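Local coordinates for protein beta-lactamase (Francisella tularensis subsp. tularensis, PDB 3P09) that probably hydrolyses the ring of beta-lactam antibiotics to give substituted beta-amino acids, as other class A beta-lactamases do, and so confers antibiotic resistance, at residues F202-Y205 and L206-N209; G100-P103 and I104-K107; G212-R215 and I216-M220; S130-L133 and V134-L137; Q82-L85 and D86-I89. All blocks are in the same frame, centred on the assembly; numbering follows the deposited sequence. Where two conformers were deposited one is given.

Overall arrangement
Along the chain the order is contact 5, 2, 4, 1 and 3. The first four belong to the mainly helical part of the enzyme: contact 5 links helix 66-80 to strand 88-90, contact 2 is a loop before strand 112-114, and contacts 4 and 1 are turns of helices 127-137 and 196-208. Contact 3 follows contact 1 in sequence but lies against the five-stranded antiparallel sheet, about 33 Å from contact 5, centre to centre. Contacts 4 and 5 touch, Ile132 CG2 meeting Ile89 CG2 at 3.8 Å, and contact 5 also reaches contact 1, where Leu85 packs near the Tyr205 hydroxyl. Together they sample both halves of the class A fold, between which the active site lies in this family.

Contact 1 of 5, residues F202-Y205 and L206-N209; sequences FIKY and LQDN
Phe202 lays its ring beside Leu206, one turn further along helix 196-208. With CG anti to the backbone N (chi1 -180°), the ring reaches forward along the helix: its CE2 lies 3.4 Å from Leu206 CD1, and Leu206 CG sits over one face, toward the rim. Phe202 O accepts the N-H of Leu206. Phe68 and Leu75 of helix 66-80 and Leu188 of helix 178-190 also pack on this phenylalanine. Ile203 and Gln207 run side by side in the same direction, Ile203 CG2 touching the amide carbon CD of Gln207 at 3.7 Å, while Ile203 O accepts Gln207 N at 3.0 Å. Lys204 bends at CB-CG and again near its end, which brings the ammonium to the carboxylate of Asp208. NZ meets OD1 of Asp208 at 2.8 Å, on the lone pair facing the other oxygen, with a weaker bond of 3.2 Å from the same NZ to Asp208 OD2. This i to i+4 salt bridge lies on the solvent side. Tyr205 turns inward instead; its hydroxyl bonds to Ser116 and Asn119, and its ring packs on Val71 and Ile123. Facing the core with phenylalanine, tyrosine and leucine and the solvent with an ion pair, this is the last stretch of an amphipathic alpha-helix in the helical domain of a class A beta-lactamase.

Contact 2 of 5, residues G100-P103 and I104-K107; sequences GYAP and ITAK
Ile104 folds back against Pro103, and its side chain can be followed outward from the backbone. CB sits 3.7 Å from Pro103 C, its neighbour in the chain. CG1 stands anti to the carbonyl carbon (chi1 -66°) and is 3.9 Å from Pro103 C; then the chain bends, chi2 75°, so that the tip turns back over the proline instead of extending away from it. That tip, CD1, comes to rest 3.7 Å from both Pro103 C and Pro103 CG, an apolar contact that crosses the pyrrolidine ring at a slant. Ala121 of helix 115-123 also packs on this isoleucine. Ala106 N, in the 3-10 segment 105-107, reaches back to Ala102 O at 3.0 Å, an i to i+4 bond. Within the class A fold this loop runs between helix 93-96 and strand 112-114 and packs on the start of helix 127-137 through Pro128. Asp126 secures it: one carboxylate oxygen takes the N-H of Ile104 and the other bonds to the hydroxyl of Thr105. That hydroxyl, OG1, also rests 3.4 Å from Ala102 CB. The methyls of Ala102 and Ala106 meet at 3.9 Å on the same turn. Ahead of the proline, Tyr101 offers one face of its ring to Pro103 CD, and its backbone bonds to Ser127. At the outer end, the extended Lys107 passes along the proline carbonyl, its CG 3.5 Å from Pro103 O.

Contact 3 of 5, residues G212-R215 and I216-M220; sequences GANR and IAFSM
Phe218 holds CG anti to its own N (chi1 -176°) while Arg215 has both phi and psi strongly negative (-118°, -121°), neither helical nor extended, and between them these torsions bring Phe218 CB up to the carbonyl oxygens of the preceding turn. That turn is a type I beta turn from Gly212 to Arg215, closed by Arg215 N to Gly212 O, in the loop that leads from helix 196-208 to strand 225-232 of the class A sheet. Phe218 CB lies 3.2 Å from Arg215 O and 3.5 Å from Ala213 O, the latter near the plane of the ring and at its edge. A weak hydrogen bond, 3.1 Å from Phe218 N to Arg215 O, spans the next turn. The Arg215 chain runs extended the other way, toward the sheet: NE pairs with Glu271, NH2 bonds to Thr232, and NH1 to the carbonyls of Gly231 and Asn240. Ile216 instead inserts among Ile226, Ala243 and Leu255. A sulfate, probably from the crystallisation liquor, lies about 4 Å from the arginine side chain and may mark a pocket. One water joins the two halves: it donates to Gly212 O at 2.8 Å and accepts from Ala217 N at 2.9 Å.

Contact 4 of 5, residues S130-L133 and V134-L137; sequences SNIL and VREL
Arg135, its side chain lying alongside Ile132, turns its guanidinium edge-on to its neighbour in sequence: NE and NH2 of Arg135 both hold the single oxygen OE2 of Glu136, NH2 at 2.9 Å on the lone pair away from the other oxygen, NE from above the carboxylate plane. Two bonds thus converge on OE2, which lies in the guanidinium plane and probably limits the turning of that group. The remaining nitrogen, NH1, pairs with Asp95, so the arginine bridges two acids. Ile132 O takes the N-H of Glu136 at 2.8 Å, and the same carbonyl lies over one face of the Arg135 guanidinium. Moving outward, Ile132 CG2 packs along both chains, 3.7 Å from Arg135 NH2 and 4.0 Å from Glu136 CG. Glu136 can curl back like this because its chain bends at CB-CG (chi2 -60°). On another flank Val134 CG2 rests 3.5 Å from Ser130 O, the acceptor for Val134 N. Leu133 and Leu137 point to other helices, Leu133 meeting Leu118 and Ala122 of helix 115-123, and Leu137 meeting Ala73 of helix 66-80. Ser130, held by Asp126 O, touches Lys67 of a probable SxxK motif. The whole is a largely buried alpha-helix with one charged, solvent-facing edge, in the helical domain, whose first turns lie beside the probable active site of a class A beta-lactamase.

Contact 5 of 5, residues Q82-L85 and D86-I89; sequences QGFL and DKKI
Gly83 and Phe84 begin two successive tight turns, Asp86 N reaching Gly83 O at 3.1 Å and Lys87 N reaching Phe84 O at the same distance, two i to i+3 bonds of a short 3-10 turn. Gly83 itself has a positive phi of 97°, a conformation in which any side chain would press on the preceding carbonyl. The Phe84 ring is carried inward, its CG anti to the backbone N (chi1 -171°), and meets the Tyr77 ring at an angle of about 55°, with Ile74 and Ile115 beside it. The aliphatic part of Lys87 also approaches it. That lysine extends as far as CD, which comes to CD1 and CE1 of the Phe84 ring at 4.1 Å, obliquely, before the chain bends and carries NZ on. Its CB also sits 3.2 Å from Phe84 O, beside the backbone bond. In the class A fold this is the connection out of helix 66-80, where the chain turns to enter strand 88-90, which pairs antiparallel with strand 112-114; Lys87 and Ile89 already make backbone bonds to Ile115 and Leu113. Leu85 is pinned by its N-H to OD1 of Asp78 on the helix, and packs on Leu75 and Asn119. Asp86 is exposed on the surface of the turn, its CB 3.7 Å from Gly83 O. Past the turns, Ile89 sends its side chain inward to Ile115 and Leu118 of helix 115-123.

Contact 1 of 5, residues F202-Y205 and L206-N209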
loop_
_atom_site.group_PDB
_atom_site.type_symbol
_atom_site.label_atom_id
_atom_site.label_comp_id
_atom_site.label_asym_id
_atom_site.label_seq_id
_atom_site.Cartn_x
_atom_site.Cartn_y
_atom_site.Cartn_z
ATOM N N PHE A 202 5.216 6.626 10.685
ATOM C CA PHE A 202 4.525 5.961 9.594
ATOM C C PHE A 202 4.225 6.950 8.466
ATOM O O PHE A 202 4.490 6.691 7.291
ATOM C CB PHE A 202 3.236 5.340 10.131
ATOM C CG PHE A 202 2.422 4.615 9.097
ATOM C CD1 PHE A 202 2.826 3.376 8.625
ATOM C CD2 PHE A 202 1.231 5.156 8.632
ATOM C CE1 PHE A 202 2.068 2.691 7.689
ATOM C CE2 PHE A 202 0.462 4.482 7.692
ATOM C CZ PHE A 202 0.878 3.246 7.221
ATOM N N ILE A 203 3.660 8.086 8.836
ATOM C CA ILE A 203 3.331 9.130 7.877
ATOM C C ILE A 203 4.565 9.597 7.109
ATOM O O ILE A 203 4.525 9.758 5.891
ATOM C CB ILE A 203 2.706 10.328 8.609
ATOM C CG1 ILE A 203 1.251 10.000 8.968
ATOM C CG2 ILE A 203 2.805 11.591 7.761
ATOM C CD1 ILE A 203 0.627 10.974 9.966
ATOM N N LYS A 204 5.666 9.813 7.819
ATOM C CA LYS A 204 6.894 10.246 7.154
ATOM C C LYS A 204 7.407 9.211 6.134
ATOM O O LYS A 204 7.832 9.574 5.034
ATOM C CB LYS A 204 7.970 10.619 8.183
ATOM C CG LYS A 204 9.271 11.177 7.594
ATOM C CD LYS A 204 9.024 12.403 6.714
ATOM C CE LYS A 204 10.291 13.238 6.510
ATOM N NZ LYS A 204 11.347 12.533 5.725
ATOM N N TYR A 205 7.365 7.925 6.480
ATOM C CA TYR A 205 7.756 6.895 5.508
ATOM C C TYR A 205 6.936 7.001 4.220
ATOM O O TYR A 205 7.464 6.923 3.107
ATOM C CB TYR A 205 7.511 5.485 6.045
ATOM C CG TYR A 205 8.350 4.996 7.204
ATOM C CD1 TYR A 205 9.719 5.224 7.273
ATOM C CD2 TYR A 205 7.754 4.245 8.215
ATOM C CE1 TYR A 205 10.471 4.728 8.361
ATOM C CE2 TYR A 205 8.480 3.753 9.282
ATOM C CZ TYR A 205 9.833 3.986 9.354
ATOM O OH TYR A 205 10.503 3.467 10.454
ATOM N N LEU A 206 5.624 7.109 4.378
ATOM C CA LEU A 206 4.720 7.159 3.233
ATOM C C LEU A 206 4.986 8.388 2.369
ATOM O O LEU A 206 4.916 8.334 1.132
ATOM C CB LEU A 206 3.276 7.180 3.724
ATOM C CG LEU A 206 2.735 5.883 4.325
ATOM C CD1 LEU A 206 1.329 6.165 4.823
ATOM C CD2 LEU A 206 2.749 4.739 3.308
ATOM N N GLN A 207 5.273 9.507 3.026
ATOM C CA GLN A 207 5.602 10.737 2.319
ATOM C C GLN A 207 6.952 10.689 1.606
ATOM O O GLN A 207 7.161 11.401 0.620
ATOM C CB GLN A 207 5.553 11.937 3.275
ATOM C CG GLN A 207 4.132 12.238 3.788
ATOM C CD GLN A 207 4.104 13.402 4.748
ATOM O OE1 GLN A 207 5.118 13.746 5.339
ATOM N NE2 GLN A 207 2.939 14.019 4.906
ATOM N N ASP A 208 7.867 9.868 2.108
ATOM C CA ASP A 208 9.177 9.713 1.474
ATOM C C ASP A 208 9.125 8.837 0.224
ATOM O O ASP A 208 10.086 8.796 -0.549
ATOM C CB ASP A 208 10.178 9.089 2.452
ATOM C CG ASP A 208 10.687 10.072 3.483
ATOM O OD1 ASP A 208 10.451 11.293 3.326
ATOM O OD2 ASP A 208 11.338 9.612 4.448
ATOM N N ASN A 209 8.031 8.101 0.038
ATOM C CA ASN A 209 7.930 7.176 -1.087
ATOM C C ASN A 209 7.985 7.875 -2.444
ATOM O O ASN A 209 7.385 8.921 -2.625
ATOM C CB ASN A 209 6.639 6.343 -1.010
ATOM C CG ASN A 209 6.469 5.429 -2.212
ATOM O OD1 ASN A 209 5.384 5.334 -2.799
ATOM N ND2 ASN A 209 7.556 4.775 -2.607
#

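Contact 2 of 5, residues G100-P103 and I104-K107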
loop_
_atom_site.group_PDB
_atom_site.type_symbol
_atom_site.label_atom_id
_atom_site.label_comp_id
_atom_site.label_asym_id
_atom_site.label_seq_id
_atom_site.Cartn_x
_atom_site.Cartn_y
_atom_site.Cartn_z
ATOM N N GLY A 100 14.855 -8.732 -7.783
ATOM C CA GLY A 100 15.471 -7.728 -8.634
ATOM C C GLY A 100 15.338 -6.293 -8.153
ATOM O O GLY A 100 16.189 -5.464 -8.445
ATOM N N TYR A 101 14.276 -5.978 -7.421
ATOM C CA TYR A 101 14.095 -4.599 -6.973
ATOM C C TYR A 101 14.526 -4.419 -5.504
ATOM O O TYR A 101 13.757 -4.693 -4.582
ATOM C CB TYR A 101 12.652 -4.149 -7.177
ATOM C CG TYR A 101 12.505 -2.651 -7.082
ATOM C CD1 TYR A 101 11.942 -2.053 -5.964
ATOM C CD2 TYR A 101 12.960 -1.832 -8.106
ATOM C CE1 TYR A 101 11.822 -0.670 -5.880
ATOM C CE2 TYR A 101 12.848 -0.460 -8.033
ATOM C CZ TYR A 101 12.279 0.118 -6.925
ATOM O OH TYR A 101 12.175 1.490 -6.872
ATOM N N ALA A 102 15.762 -3.959 -5.309
ATOM C CA ALA A 102 16.375 -3.860 -3.983
ATOM C C ALA A 102 17.203 -2.586 -3.893
ATOM O O ALA A 102 18.420 -2.631 -3.668
ATOM C CB ALA A 102 17.267 -5.075 -3.734
ATOM N N PRO A 103 16.547 -1.440 -4.061
ATOM C CA PRO A 103 17.295 -0.188 -4.191
ATOM C C PRO A 103 18.147 0.144 -2.964
ATOM O O PRO A 103 19.241 0.647 -3.141
ATOM C CB PRO A 103 16.198 0.860 -4.429
ATOM C CG PRO A 103 14.952 0.242 -3.885
ATOM C CD PRO A 103 15.091 -1.238 -4.139
ATOM N N ILE A 104 17.675 -0.148 -1.757
ATOM C CA ILE A 104 18.469 0.116 -0.563
ATOM C C ILE A 104 19.269 -1.123 -0.117
ATOM O O ILE A 104 20.471 -1.049 0.090
ATOM C CB ILE A 104 17.588 0.607 0.614
ATOM C CG1 ILE A 104 16.970 1.969 0.306
ATOM C CG2 ILE A 104 18.406 0.717 1.896
ATOM C CD1 ILE A 104 15.833 1.937 -0.669
ATOM N N THR A 105 18.601 -2.264 0.015
ATOM C CA THR A 105 19.268 -3.426 0.573
ATOM C C THR A 105 20.465 -3.870 -0.275
ATOM O O THR A 105 21.477 -4.310 0.264
ATOM C CB THR A 105 18.294 -4.579 0.830
ATOM O OG1 THR A 105 17.571 -4.889 -0.370
ATOM C CG2 THR A 105 17.298 -4.170 1.928
ATOM N N ALA A 106 20.359 -3.734 -1.591
ATOM C CA ALA A 106 21.437 -4.160 -2.468
ATOM C C ALA A 106 22.706 -3.336 -2.253
ATOM O O ALA A 106 23.801 -3.763 -2.624
ATOM C CB ALA A 106 20.995 -4.091 -3.937
ATOM N N LYS A 107 22.567 -2.144 -1.680
ATOM C CA LYS A 107 23.743 -1.311 -1.432
ATOM C C LYS A 107 24.360 -1.592 -0.056
ATOM O O LYS A 107 25.317 -0.936 0.348
ATOM C CB LYS A 107 23.391 0.179 -1.548
ATOM C CG LYS A 107 22.700 0.567 -2.856
ATOM C CD LYS A 107 22.663 2.093 -3.005
ATOM C CE LYS A 107 22.074 2.509 -4.343
ATOM N NZ LYS A 107 22.212 3.982 -4.575
#

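Contact 3 of 5, residues G212-R215 and I216-M220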
loop_
_atom_site.group_PDB
_atom_site.type_symbol
_atom_site.label_atom_id
_atom_site.label_comp_id
_atom_site.label_asym_id
_atom_site.label_seq_id
_atom_site.Cartn_x
_atom_site.Cartn_y
_atom_site.Cartn_z
ATOM N N GLY A 212 5.037 6.181 -6.552
ATOM C CA GLY A 212 3.713 6.538 -7.034
ATOM C C GLY A 212 3.600 7.866 -7.767
ATOM O O GLY A 212 2.510 8.408 -7.902
ATOM N N ALA A 213 4.711 8.398 -8.262
ATOM C CA ALA A 213 4.657 9.678 -8.969
ATOM C C ALA A 213 3.675 9.679 -10.149
ATOM O O ALA A 213 3.113 10.717 -10.496
ATOM C CB ALA A 213 6.061 10.107 -9.436
ATOM N N ASN A 214 3.470 8.522 -10.769
ATOM C CA ASN A 214 2.616 8.454 -11.951
ATOM C C ASN A 214 1.265 7.816 -11.658
ATOM O O ASN A 214 0.565 7.351 -12.567
ATOM C CB ASN A 214 3.329 7.730 -13.091
ATOM C CG ASN A 214 4.431 8.569 -13.706
ATOM O OD1 ASN A 214 4.164 9.610 -14.302
ATOM N ND2 ASN A 214 5.672 8.125 -13.562
ATOM N N ARG A 215 0.902 7.795 -10.381
ATOM C CA ARG A 215 -0.384 7.239 -9.987
ATOM C C ARG A 215 -1.248 8.313 -9.340
ATOM O O ARG A 215 -1.526 9.318 -9.980
ATOM C CB ARG A 215 -0.192 5.964 -9.166
ATOM C CG ARG A 215 0.504 4.907 -10.038
ATOM C CD ARG A 215 0.747 3.575 -9.342
ATOM N NE ARG A 215 1.546 2.719 -10.205
ATOM C CZ ARG A 215 1.759 1.422 -10.016
ATOM N NH1 ARG A 215 1.221 0.784 -8.975
ATOM N NH2 ARG A 215 2.507 0.757 -10.888
ATOM N N ILE A 216 -1.670 8.135 -8.101
ATOM C CA ILE A 216 -2.560 9.138 -7.501
ATOM C C ILE A 216 -1.952 10.544 -7.510
ATOM O O ILE A 216 -2.625 11.531 -7.858
ATOM C CB ILE A 216 -2.944 8.752 -6.058
ATOM C CG1 ILE A 216 -3.897 7.546 -6.075
ATOM C CG2 ILE A 216 -3.567 9.931 -5.341
ATOM C CD1 ILE A 216 -4.152 6.910 -4.702
ATOM N N ALA A 217 -0.684 10.634 -7.119
ATOM C CA ALA A 217 -0.003 11.918 -7.013
ATOM C C ALA A 217 -0.066 12.712 -8.311
ATOM O O ALA A 217 -0.136 13.944 -8.296
ATOM C CB ALA A 217 1.456 11.720 -6.579
ATOM N N PHE A 218 -0.030 11.995 -9.430
ATOM C CA PHE A 218 -0.027 12.596 -10.757
ATOM C C PHE A 218 -1.234 13.519 -10.979
ATOM O O PHE A 218 -1.188 14.431 -11.805
ATOM C CB PHE A 218 -0.035 11.466 -11.790
ATOM C CG PHE A 218 0.063 11.923 -13.218
ATOM C CD1 PHE A 218 -1.077 12.223 -13.946
ATOM C CD2 PHE A 218 1.296 12.011 -13.847
ATOM C CE1 PHE A 218 -0.987 12.629 -15.273
ATOM C CE2 PHE A 218 1.389 12.417 -15.169
ATOM C CZ PHE A 218 0.246 12.723 -15.879
ATOM N N SER A 219 -2.314 13.282 -10.238
ATOM C CA SER A 219 -3.562 13.979 -10.492
ATOM C C SER A 219 -4.011 14.882 -9.351
ATOM O O SER A 219 -5.039 15.549 -9.466
ATOM C CB SER A 219 -4.672 12.975 -10.817
ATOM O OG SER A 219 -4.351 12.239 -11.988
HETATM N N MSE A 220 -3.261 14.884 -8.256
HETATM C CA MSE A 220 -3.571 15.727 -7.107
HETATM C C MSE A 220 -3.186 17.172 -7.435
HETATM O O MSE A 220 -2.185 17.420 -8.114
HETATM C CB MSE A 220 -2.815 15.245 -5.846
HETATM C CG MSE A 220 -3.393 13.987 -5.100
HETATM SE SE MSE A 220 -5.307 14.003 -5.026
HETATM C CE MSE A 220 -5.673 12.855 -6.565
HETATM O O HOH W 1 0.815 8.601 -5.696
#

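Contact 4 of 5, residues S130-L133 and V134-L137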
loop_
_atom_site.group_PDB
_atom_site.type_symbol
_atom_site.label_atom_id
_atom_site.label_comp_id
_atom_site.label_asym_id
_atom_site.label_seq_id
_atom_site.Cartn_x
_atom_site.Cartn_y
_atom_site.Cartn_z
ATOM N N SER A 130 11.543 -6.091 2.763
ATOM C CA SER A 130 10.242 -6.593 3.202
ATOM C C SER A 130 10.347 -7.992 3.772
ATOM O O SER A 130 9.757 -8.292 4.807
ATOM C CB SER A 130 9.255 -6.633 2.032
ATOM O OG SER A 130 9.044 -5.334 1.533
ATOM N N ASN A 131 11.070 -8.867 3.080
ATOM C CA ASN A 131 11.182 -10.246 3.561
ATOM C C ASN A 131 11.919 -10.293 4.902
ATOM O O ASN A 131 11.577 -11.081 5.779
ATOM C CB ASN A 131 11.867 -11.152 2.518
ATOM C CG ASN A 131 10.957 -11.480 1.329
ATOM O OD1 ASN A 131 9.788 -11.100 1.299
ATOM N ND2 ASN A 131 11.502 -12.184 0.343
ATOM N N ILE A 132 12.928 -9.441 5.058
ATOM C CA ILE A 132 13.659 -9.346 6.327
ATOM C C ILE A 132 12.722 -8.919 7.460
ATOM O O ILE A 132 12.753 -9.478 8.559
ATOM C CB ILE A 132 14.845 -8.361 6.220
ATOM C CG1 ILE A 132 15.939 -8.947 5.313
ATOM C CG2 ILE A 132 15.399 -8.026 7.608
ATOM C CD1 ILE A 132 17.010 -7.970 4.935
ATOM N N LEU A 133 11.866 -7.939 7.185
ATOM C CA LEU A 133 10.956 -7.435 8.207
ATOM C C LEU A 133 9.958 -8.496 8.646
ATOM O O LEU A 133 9.674 -8.630 9.842
ATOM C CB LEU A 133 10.222 -6.185 7.711
ATOM C CG LEU A 133 11.112 -4.935 7.590
ATOM C CD1 LEU A 133 10.345 -3.809 6.966
ATOM C CD2 LEU A 133 11.653 -4.498 8.961
ATOM N N VAL A 134 9.434 -9.248 7.679
ATOM C CA VAL A 134 8.517 -10.351 7.975
ATOM C C VAL A 134 9.204 -11.340 8.913
ATOM O O VAL A 134 8.629 -11.775 9.904
ATOM C CB VAL A 134 8.073 -11.094 6.689
ATOM C CG1 VAL A 134 7.454 -12.459 7.030
ATOM C CG2 VAL A 134 7.105 -10.248 5.888
ATOM N N ARG A 135 10.453 -11.674 8.604
ATOM C CA ARG A 135 11.219 -12.566 9.460
ATOM C C ARG A 135 11.427 -11.963 10.851
ATOM O O ARG A 135 11.200 -12.622 11.856
ATOM C CB ARG A 135 12.569 -12.894 8.816
ATOM C CG ARG A 135 13.386 -13.926 9.596
ATOM C CD ARG A 135 14.794 -14.035 9.046
ATOM N NE ARG A 135 15.545 -12.811 9.298
ATOM C CZ ARG A 135 16.384 -12.247 8.433
ATOM N NH1 ARG A 135 16.590 -12.790 7.239
ATOM N NH2 ARG A 135 17.016 -11.135 8.763
ATOM N N GLU A 136 11.864 -10.707 10.914
ATOM C CA GLU A 136 12.156 -10.077 12.207
ATOM C C GLU A 136 10.891 -9.839 13.026
ATOM O O GLU A 136 10.954 -9.702 14.248
ATOM C CB GLU A 136 12.945 -8.768 12.037
ATOM C CG GLU A 136 14.304 -8.934 11.328
ATOM C CD GLU A 136 15.245 -9.879 12.064
ATOM O OE1 GLU A 136 15.203 -9.904 13.314
ATOM O OE2 GLU A 136 16.026 -10.591 11.387
ATOM N N LEU A 137 9.745 -9.810 12.355
ATOM C CA LEU A 137 8.448 -9.688 13.030
ATOM C C LEU A 137 8.046 -11.013 13.672
ATOM O O LEU A 137 7.215 -11.056 14.584
ATOM C CB LEU A 137 7.354 -9.256 12.034
ATOM C CG LEU A 137 5.974 -8.955 12.635
ATOM C CD1 LEU A 137 5.991 -7.665 13.464
ATOM C CD2 LEU A 137 4.914 -8.870 11.558
#

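Contact 5 of 5, residues Q82-L85 and D86-I89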
loop_
_atom_site.group_PDB
_atom_site.type_symbol
_atom_site.label_atom_id
_atom_site.label_comp_id
_atom_site.label_asym_id
_atom_site.label_seq_id
_atom_site.Cartn_x
_atom_site.Cartn_y
_atom_site.Cartn_z
ATOM N N GLN A 82 10.301 -1.965 23.315
ATOM C CA GLN A 82 11.035 -0.705 23.221
ATOM C C GLN A 82 12.453 -0.893 22.673
ATOM O O GLN A 82 13.182 -1.784 23.111
ATOM C CB GLN A 82 11.067 -0.017 24.593
ATOM C CG GLN A 82 11.710 1.366 24.608
ATOM C CD GLN A 82 13.221 1.303 24.592
ATOM O OE1 GLN A 82 13.815 0.315 25.023
ATOM N NE2 GLN A 82 13.854 2.357 24.088
ATOM N N GLY A 83 12.832 -0.052 21.712
ATOM C CA GLY A 83 14.165 -0.099 21.120
ATOM C C GLY A 83 14.274 -0.868 19.810
ATOM O O GLY A 83 15.311 -0.845 19.145
ATOM N N PHE A 84 13.201 -1.550 19.433
ATOM C CA PHE A 84 13.208 -2.391 18.243
ATOM C C PHE A 84 13.571 -1.636 16.954
ATOM O O PHE A 84 14.265 -2.180 16.094
ATOM C CB PHE A 84 11.859 -3.090 18.095
ATOM C CG PHE A 84 11.822 -4.141 17.019
ATOM C CD1 PHE A 84 12.618 -5.277 17.108
ATOM C CD2 PHE A 84 10.964 -4.008 15.935
ATOM C CE1 PHE A 84 12.574 -6.258 16.129
ATOM C CE2 PHE A 84 10.905 -4.989 14.945
ATOM C CZ PHE A 84 11.716 -6.118 15.041
ATOM N N LEU A 85 13.108 -0.393 16.818
ATOM C CA LEU A 85 13.400 0.386 15.607
ATOM C C LEU A 85 14.893 0.647 15.405
ATOM O O LEU A 85 15.347 0.827 14.279
ATOM C CB LEU A 85 12.660 1.722 15.616
ATOM C CG LEU A 85 11.163 1.639 15.300
ATOM C CD1 LEU A 85 10.499 2.998 15.432
ATOM C CD2 LEU A 85 10.969 1.099 13.905
ATOM N N ASP A 86 15.644 0.690 16.502
ATOM C CA ASP A 86 17.080 0.956 16.442
ATOM C C ASP A 86 17.910 -0.313 16.318
ATOM O O ASP A 86 19.134 -0.248 16.228
ATOM C CB ASP A 86 17.518 1.732 17.680
ATOM C CG ASP A 86 16.873 3.093 17.763
ATOM O OD1 ASP A 86 17.016 3.873 16.797
ATOM O OD2 ASP A 86 16.209 3.378 18.783
ATOM N N LYS A 87 17.241 -1.460 16.300
ATOM C CA LYS A 87 17.917 -2.758 16.277
ATOM C C LYS A 87 18.637 -2.992 14.958
ATOM O O LYS A 87 18.049 -2.827 13.889
ATOM C CB LYS A 87 16.915 -3.892 16.530
ATOM C CG LYS A 87 17.474 -5.280 16.267
ATOM C CD LYS A 87 16.577 -6.379 16.835
ATOM C CE LYS A 87 16.777 -6.541 18.339
ATOM N NZ LYS A 87 16.049 -7.724 18.891
ATOM N N LYS A 88 19.903 -3.400 15.039
ATOM C CA LYS A 88 20.740 -3.579 13.858
ATOM C C LYS A 88 20.566 -4.954 13.240
ATOM O O LYS A 88 20.708 -5.971 13.917
ATOM C CB LYS A 88 22.220 -3.356 14.211
ATOM C CG LYS A 88 22.550 -1.935 14.648
ATOM C CD LYS A 88 23.958 -1.842 15.240
ATOM C CE LYS A 88 24.172 -0.515 15.971
ATOM N NZ LYS A 88 25.574 -0.333 16.474
ATOM N N ILE A 89 20.259 -4.979 11.948
ATOM C CA ILE A 89 20.028 -6.225 11.235
ATOM C C ILE A 89 21.071 -6.398 10.147
ATOM O O ILE A 89 21.196 -5.553 9.274
ATOM C CB ILE A 89 18.644 -6.246 10.533
ATOM C CG1 ILE A 89 17.525 -5.805 11.490
ATOM C CG2 ILE A 89 18.371 -7.632 9.971
ATOM C CD1 ILE A 89 17.430 -6.656 12.772
#